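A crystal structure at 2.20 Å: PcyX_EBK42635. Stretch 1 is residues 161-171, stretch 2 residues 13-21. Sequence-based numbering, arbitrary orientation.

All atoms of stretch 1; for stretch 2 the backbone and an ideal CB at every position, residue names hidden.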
# COMPACT_ATOMS: atom_id res chain seq x y z
N GLU A 161 -7.00 -5.61 -19.76
CA GLU A 161 -7.20 -4.62 -18.71
C GLU A 161 -6.28 -4.90 -17.52
O GLU A 161 -5.88 -3.97 -16.82
CB GLU A 161 -8.66 -4.61 -18.27
CG GLU A 161 -9.08 -3.36 -17.52
CD GLU A 161 -8.99 -2.11 -18.39
OE1 GLU A 161 -9.66 -2.07 -19.44
OE2 GLU A 161 -8.24 -1.19 -18.02
N LEU A 162 -5.95 -6.17 -17.28
CA LEU A 162 -4.98 -6.50 -16.25
C LEU A 162 -3.56 -6.14 -16.69
O LEU A 162 -2.72 -5.80 -15.85
CB LEU A 162 -5.06 -7.99 -15.91
CG LEU A 162 -4.09 -8.49 -14.83
CD1 LEU A 162 -4.37 -7.82 -13.49
CD2 LEU A 162 -4.17 -10.00 -14.70
N ASN A 163 -3.28 -6.21 -17.99
CA ASN A 163 -1.96 -5.85 -18.49
C ASN A 163 -1.69 -4.36 -18.30
O ASN A 163 -0.64 -3.97 -17.76
CB ASN A 163 -1.82 -6.24 -19.96
CG ASN A 163 -1.78 -7.74 -20.17
OD1 ASN A 163 -2.17 -8.51 -19.30
ND2 ASN A 163 -1.32 -8.16 -21.34
N LYS A 164 -2.62 -3.51 -18.73
CA LYS A 164 -2.40 -2.07 -18.66
C LYS A 164 -2.39 -1.59 -17.21
O LYS A 164 -1.51 -0.82 -16.80
CB LYS A 164 -3.47 -1.33 -19.46
CG LYS A 164 -3.82 -1.96 -20.81
CD LYS A 164 -2.60 -2.29 -21.67
CE LYS A 164 -1.91 -1.04 -22.19
NZ LYS A 164 -2.76 -0.26 -23.14
N ILE A 165 -3.37 -2.03 -16.41
CA ILE A 165 -3.48 -1.58 -15.03
C ILE A 165 -2.19 -1.85 -14.27
O ILE A 165 -1.67 -0.98 -13.56
CB ILE A 165 -4.69 -2.24 -14.34
CG1 ILE A 165 -5.92 -1.34 -14.44
CG2 ILE A 165 -4.41 -2.55 -12.87
CD1 ILE A 165 -6.30 -0.95 -15.85
N CYS A 166 -1.65 -3.06 -14.42
CA CYS A 166 -0.42 -3.40 -13.72
C CYS A 166 0.76 -2.56 -14.21
O CYS A 166 1.55 -2.05 -13.41
CB CYS A 166 -0.13 -4.89 -13.88
SG CYS A 166 -1.24 -5.98 -12.95
N THR A 167 0.89 -2.42 -15.53
CA THR A 167 1.94 -1.58 -16.09
C THR A 167 1.84 -0.15 -15.56
O THR A 167 2.85 0.46 -15.20
CB THR A 167 1.88 -1.61 -17.62
OG1 THR A 167 2.65 -2.72 -18.10
CG2 THR A 167 2.41 -0.32 -18.24
N MET A 168 0.63 0.40 -15.52
CA MET A 168 0.43 1.74 -14.96
C MET A 168 0.89 1.79 -13.51
O MET A 168 1.74 2.60 -13.13
CB MET A 168 -1.04 2.13 -15.06
CG MET A 168 -1.56 2.37 -16.47
SD MET A 168 -3.25 1.76 -16.66
CE MET A 168 -4.05 2.53 -15.25
N ALA A 169 0.33 0.91 -12.67
CA ALA A 169 0.66 0.91 -11.25
C ALA A 169 2.16 0.82 -11.04
O ALA A 169 2.72 1.53 -10.19
CB ALA A 169 -0.05 -0.25 -10.56
N VAL A 170 2.83 -0.03 -11.80
CA VAL A 170 4.28 -0.16 -11.68
C VAL A 170 4.96 1.13 -12.13
O VAL A 170 5.91 1.61 -11.49
CB VAL A 170 4.77 -1.38 -12.49
CG1 VAL A 170 6.16 -1.15 -13.09
CG2 VAL A 170 4.79 -2.61 -11.60
N SER A 171 4.48 1.73 -13.22
CA SER A 171 5.07 2.97 -13.71
C SER A 171 4.61 4.18 -12.90
O SER A 171 5.36 5.15 -12.77
CB SER A 171 4.74 3.17 -15.19
OG SER A 171 5.17 2.06 -15.96
N UNK A 13 0.51 -12.60 -14.19
CA UNK A 13 0.66 -11.16 -14.36
C UNK A 13 0.63 -10.46 -13.01
O UNK A 13 1.36 -9.49 -12.78
CB UNK A 13 -0.44 -10.61 -15.27
N UNK A 14 -0.23 -10.94 -12.10
CA UNK A 14 -0.26 -10.40 -10.75
C UNK A 14 1.06 -10.66 -10.03
O UNK A 14 1.55 -9.80 -9.29
CB UNK A 14 -1.42 -11.00 -9.96
N UNK A 15 1.64 -11.84 -10.24
CA UNK A 15 2.93 -12.15 -9.62
C UNK A 15 4.03 -11.32 -10.27
O UNK A 15 4.97 -10.87 -9.59
CB UNK A 15 3.25 -13.64 -9.74
N UNK A 16 3.95 -11.12 -11.58
CA UNK A 16 4.91 -10.25 -12.26
C UNK A 16 4.83 -8.83 -11.70
O UNK A 16 5.85 -8.26 -11.28
CB UNK A 16 4.65 -10.24 -13.77
N UNK A 17 3.63 -8.25 -11.67
CA UNK A 17 3.46 -6.92 -11.09
C UNK A 17 4.01 -6.86 -9.67
O UNK A 17 4.46 -5.80 -9.23
CB UNK A 17 1.98 -6.52 -11.10
N UNK A 18 3.99 -7.98 -8.95
CA UNK A 18 4.49 -7.99 -7.58
C UNK A 18 6.01 -7.94 -7.54
O UNK A 18 6.58 -7.18 -6.75
CB UNK A 18 3.99 -9.23 -6.84
N UNK A 19 6.67 -8.72 -8.39
CA UNK A 19 8.13 -8.70 -8.42
C UNK A 19 8.64 -7.38 -8.96
O UNK A 19 9.64 -6.84 -8.46
CB UNK A 19 8.67 -9.86 -9.26
N UNK A 20 7.99 -6.83 -9.99
CA UNK A 20 8.36 -5.51 -10.48
C UNK A 20 8.16 -4.46 -9.40
O UNK A 20 8.95 -3.52 -9.27
CB UNK A 20 7.55 -5.15 -11.72
N UNK A 21 7.09 -4.60 -8.61
CA UNK A 21 6.84 -3.68 -7.50
C UNK A 21 7.95 -3.76 -6.46
O UNK A 21 8.42 -2.73 -5.96
CB UNK A 21 5.49 -3.98 -6.85

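The two stretches run almost parallel, their axes 8° apart and 9.9 Å apart at closest approach, so the positions that matter on stretch 2 should recur at helical spacing: 13, 17, then 20 and 21.

Position 13 has its CA-to-CB bond toward stretch 1. Its ideal CB lies 3.8 Å from Leu-162 CD2 and 5.2 Å from Cys-166 SG, so the root of the side chain meets apolar surface. Farther along lie the carbonyl oxygen of Asn-163 and the hydroxyl of Thr-167. A leucine or methionine could serve the near part; a long side chain with a donor at its tip could use both. The residue is Arg-13. With chi1 t and chi2 p it reaches along stretch 1, and NH1 donates a hydrogen bond to Asn-163 O at 3.0 Å. That oxygen already accepts the helical bond from Thr-167 N, at 3.1 Å, so the arginine adds a second donor to an occupied carbonyl. Cys-166 CB sits over one face of the guanidinium, 3.2 Å from NH1. Proximity alone is not bonding here: NH1 is also 3.1 Å from Thr-167 OG1, but the angle is poor.

Position 14 points sideways, and nothing of stretch 1 lies within 5.5 Å of its ideal CB. Only a side chain of some length could bend back to Leu-162; leucine, methionine or phenylalanine are candidates. It is Leu-14, whose CD2 packs 3.6 Å from Leu-162 CD1, joining two branched tips rather than two roots.

Positions 15 and 16 are out of reach and leave the choice free. They hold Ile-15 and Lys-16; the lysine NZ forms a salt bridge with the residue at 20, one turn on.

Position 17 is the close point of the register, the CA atom of residue 17 lying 5.9 Å from Cys-166 CA. The CB points toward stretch 1, 3.8 Å from Cys-166 SG and 4.8 Å from Val-170 CG2. The small side chains of Cys-166 and Ala-169 leave room beside the backbone, which would suit a large apolar or aromatic residue. Trp-17 takes it, chi1 t. Cys-166 O and Ala-169 CB lie at the ring edge, 3.6 Å from CD1 and from NE1 respectively, while Val-170 CG2 approaches CD1 obliquely at 3.7 Å.

Position 18 points away and position 19 is out of reach, so polar residues are acceptable. Lys-18 and Asp-19 form a salt bridge, NZ to OD1 at 3.0 Å.

Position 20 points toward Val-170, its ideal CB 3.8 Å from CG2. Alanine would suffice, as would a longer chain that turns outward. Glu-20 follows the second course: CB touches the valine, and the end leads away, OE2 accepting a weak hydrogen bond from Lys-16 NZ at 3.2 Å.

Position 21 points sideways, with CB 5.0 Å from Val-170 CG2; a small or medium residue fits. In Thr-21, OG1 lies 4.0 Å from that methyl and donates to Trp-17 O at 2.8 Å, satisfying its hydroxyl within its own helix.

Stretch 2, residues 13-21: RLIKWKDET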
# COMPACT_ATOMS: atom_id res chain seq x y z
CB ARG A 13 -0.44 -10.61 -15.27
CG ARG A 13 -0.31 -9.13 -15.58
CD ARG A 13 0.92 -8.84 -16.43
NE ARG A 13 1.05 -7.43 -16.76
CZ ARG A 13 1.75 -6.54 -16.07
NH1 ARG A 13 1.79 -5.27 -16.47
NH2 ARG A 13 2.41 -6.89 -14.97
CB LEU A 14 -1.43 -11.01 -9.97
CG LEU A 14 -2.82 -10.72 -10.53
CD1 LEU A 14 -3.86 -11.61 -9.86
CD2 LEU A 14 -3.19 -9.26 -10.36
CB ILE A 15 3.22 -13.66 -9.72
CG1 ILE A 15 1.99 -14.48 -9.33
CG2 ILE A 15 4.40 -14.03 -8.84
CD1 ILE A 15 1.38 -14.09 -7.99
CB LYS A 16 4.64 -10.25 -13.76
CG LYS A 16 5.53 -9.30 -14.55
CD LYS A 16 5.88 -9.88 -15.90
CE LYS A 16 6.69 -8.91 -16.73
NZ LYS A 16 7.93 -8.45 -16.02
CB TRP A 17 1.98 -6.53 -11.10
CG TRP A 17 1.67 -5.42 -10.14
CD1 TRP A 17 1.60 -4.09 -10.42
CD2 TRP A 17 1.38 -5.55 -8.74
NE1 TRP A 17 1.30 -3.38 -9.28
CE2 TRP A 17 1.16 -4.26 -8.24
CE3 TRP A 17 1.30 -6.64 -7.87
CZ2 TRP A 17 0.86 -4.02 -6.90
CZ3 TRP A 17 1.00 -6.41 -6.54
CH2 TRP A 17 0.78 -5.11 -6.07
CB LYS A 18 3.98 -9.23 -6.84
CG LYS A 18 4.35 -9.27 -5.36
CD LYS A 18 3.83 -10.53 -4.68
CE LYS A 18 4.45 -11.80 -5.26
NZ LYS A 18 5.94 -11.75 -5.26
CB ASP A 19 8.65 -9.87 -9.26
CG ASP A 19 8.39 -11.22 -8.60
OD1 ASP A 19 7.77 -11.24 -7.52
OD2 ASP A 19 8.81 -12.25 -9.17
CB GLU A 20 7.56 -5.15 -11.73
CG GLU A 20 7.65 -6.15 -12.87
CD GLU A 20 9.07 -6.39 -13.35
OE1 GLU A 20 9.87 -6.96 -12.58
OE2 GLU A 20 9.38 -6.00 -14.49
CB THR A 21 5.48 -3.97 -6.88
OG1 THR A 21 4.44 -3.46 -7.73
CG2 THR A 21 5.34 -3.34 -5.49
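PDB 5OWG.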